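Halotolerant alpha-type carbonic anhydrase (dCA II) (PDB 1Y7W) catalyses the reversible hydration of carbon dioxide to bicarbonate as a zinc enzyme, and is a salt-tolerant carbonic anhydrase of the alga Dunaliella salina. Local coordinates at residues L218-K223 and F245-E250. Numbering follows the deposited sequence.
Sequences LPSSLK and FTTPRE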
loop_
_atom_site.group_PDB
_atom_site.type_symbol
_atom_site.label_atom_id
_atom_site.label_comp_id
_atom_site.label_asym_id
_atom_site.label_seq_id
_atom_site.Cartn_x
_atom_site.Cartn_y
_atom_site.Cartn_z
ATOM N N LEU A 218 9.502 -4.190 5.765
ATOM C CA LEU A 218 8.979 -3.811 7.073
ATOM C C LEU A 218 9.889 -2.819 7.747
ATOM O O LEU A 218 11.120 -2.921 7.639
ATOM C CB LEU A 218 8.806 -5.018 7.988
ATOM C CG LEU A 218 7.795 -6.078 7.580
ATOM C CD1 LEU A 218 7.453 -6.866 8.870
ATOM C CD2 LEU A 218 6.507 -5.454 7.044
ATOM N N PRO A 219 9.307 -1.841 8.481
ATOM C CA PRO A 219 10.159 -0.851 9.141
ATOM C C PRO A 219 10.829 -1.374 10.399
ATOM O O PRO A 219 10.586 -2.504 10.823
ATOM C CB PRO A 219 9.217 0.316 9.421
ATOM C CG PRO A 219 7.870 -0.328 9.542
ATOM C CD PRO A 219 7.874 -1.496 8.568
ATOM N N SER A 220 11.661 -0.527 11.002
ATOM C CA SER A 220 12.408 -0.923 12.181
ATOM C C SER A 220 11.605 -1.226 13.448
ATOM O O SER A 220 12.113 -1.920 14.341
ATOM C CB SER A 220 13.497 0.119 12.482
ATOM O OG SER A 220 12.944 1.437 12.534
ATOM N N SER A 221 10.358 -0.756 13.531
ATOM C CA SER A 221 9.535 -1.034 14.699
ATOM C C SER A 221 8.233 -1.617 14.188
ATOM O O SER A 221 7.812 -1.338 13.056
ATOM C CB SER A 221 9.299 0.251 15.505
ATOM O OG SER A 221 8.062 0.214 16.173
ATOM N N LEU A 222 7.619 -2.469 14.987
ATOM C CA LEU A 222 6.380 -3.090 14.550
ATOM C C LEU A 222 5.193 -2.267 15.005
ATOM O O LEU A 222 4.063 -2.699 14.843
ATOM C CB LEU A 222 6.244 -4.486 15.126
ATOM C CG LEU A 222 7.317 -5.441 14.603
ATOM C CD1 LEU A 222 7.032 -6.822 15.168
ATOM C CD2 LEU A 222 7.311 -5.463 13.087
ATOM N N LYS A 223 5.439 -1.089 15.581
ATOM C CA LYS A 223 4.303 -0.264 16.022
ATOM C C LYS A 223 3.377 0.107 14.867
ATOM O O LYS A 223 3.834 0.635 13.870
ATOM C CB LYS A 223 4.799 1.047 16.651
ATOM C CG LYS A 223 5.343 0.825 18.065
ATOM C CD LYS A 223 5.852 2.150 18.722
ATOM C CE LYS A 223 7.184 2.619 18.124
ATOM N NZ LYS A 223 7.971 3.628 19.018
ATOM N N PHE A 245 1.943 1.325 9.746
ATOM C CA PHE A 245 3.102 1.383 10.640
ATOM C C PHE A 245 3.476 2.818 10.879
ATOM O O PHE A 245 3.620 3.553 9.955
ATOM C CB PHE A 245 4.253 0.588 10.024
ATOM C CG PHE A 245 3.987 -0.875 10.086
ATOM C CD1 PHE A 245 4.604 -1.658 11.063
ATOM C CD2 PHE A 245 2.972 -1.442 9.295
ATOM C CE1 PHE A 245 4.228 -3.015 11.268
ATOM C CE2 PHE A 245 2.566 -2.785 9.474
ATOM C CZ PHE A 245 3.210 -3.578 10.468
ATOM N N THR A 246 3.707 3.164 12.134
ATOM C CA THR A 246 3.996 4.543 12.479
ATOM C C THR A 246 5.472 4.955 12.505
ATOM O O THR A 246 5.750 6.116 12.622
ATOM C CB THR A 246 3.244 4.878 13.813
ATOM O OG1 THR A 246 3.586 3.925 14.814
ATOM C CG2 THR A 246 1.728 4.798 13.568
ATOM N N THR A 247 6.405 4.019 12.371
ATOM C CA THR A 247 7.815 4.355 12.301
ATOM C C THR A 247 8.168 4.324 10.829
ATOM O O THR A 247 8.033 3.290 10.157
ATOM C CB THR A 247 8.668 3.311 13.003
ATOM O OG1 THR A 247 8.231 3.185 14.363
ATOM C CG2 THR A 247 10.134 3.702 12.929
ATOM N N PRO A 248 8.627 5.455 10.293
ATOM C CA PRO A 248 8.968 5.461 8.870
ATOM C C PRO A 248 10.338 4.938 8.474
ATOM O O PRO A 248 11.241 4.776 9.308
ATOM C CB PRO A 248 8.822 6.941 8.468
ATOM C CG PRO A 248 9.106 7.693 9.751
ATOM C CD PRO A 248 8.746 6.796 10.922
ATOM N N ARG A 249 10.440 4.575 7.204
ATOM C CA ARG A 249 11.737 4.250 6.607
ATOM C C ARG A 249 12.256 5.617 6.127
ATOM O O ARG A 249 11.641 6.638 6.462
ATOM C CB ARG A 249 11.556 3.325 5.414
ATOM C CG ARG A 249 11.633 1.860 5.871
ATOM C CD ARG A 249 11.441 0.922 4.677
ATOM N NE ARG A 249 11.658 -0.453 5.110
ATOM C CZ ARG A 249 12.845 -1.047 5.158
ATOM N NH1 ARG A 249 12.914 -2.313 5.593
ATOM N NH2 ARG A 249 13.953 -0.413 4.732
ATOM N N GLU A 250 13.339 5.647 5.347
ATOM C CA GLU A 250 13.905 6.912 4.873
ATOM C C GLU A 250 14.036 6.973 3.378
ATOM O O GLU A 250 14.222 5.975 2.762
ATOM C CB GLU A 250 15.299 7.133 5.519
ATOM C CG GLU A 250 15.179 7.254 7.046
ATOM C CD GLU A 250 16.515 7.459 7.758
ATOM O OE1 GLU A 250 16.504 7.326 9.003
ATOM O OE2 GLU A 250 17.544 7.755 7.086
HETATM O O HOH W 1 12.348 2.144 9.670
HETATM O O HOH W 2 6.306 1.135 13.031
#
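An ST turn in the loop before strand 224-229 packs S221 and K223 against segment 245-250, where strand 240-251 is interrupted. S221 OG accepts from K223 N at 3.0 Å to close the turn, and S221 CB lies 3.3 Å from T247 OG1. K223 O receives T246 N at 3.1 Å in a nearly straight bond (162°). Water 2 also donates to K223 O and to S221 O, and accepts from T247 N, so it bridges the two segments. S221 O meets the F245 ring at its edge, near its plane. P219 crosses F245 at about a right angle, with P219 CG 3.8 Å from F245 CB; P219 CB sits 3.3 Å from T247 O. Water 1 links S220 N to P248 O. R249 runs extended from CG to NE, and R249 NH1 gives a bent bond of 2.8 Å to L218 O from above the carbonyl plane. R249 NH2 forms a salt bridge with D180, and T215 O and L217 O accept from R249 NH1 and NE. The arginine thus ties helix 213-217 to the strand. The water-bridged contact fastens the loop to an interrupted strand of the central mixed beta-sheet of the alpha-carbonic anhydrase fold.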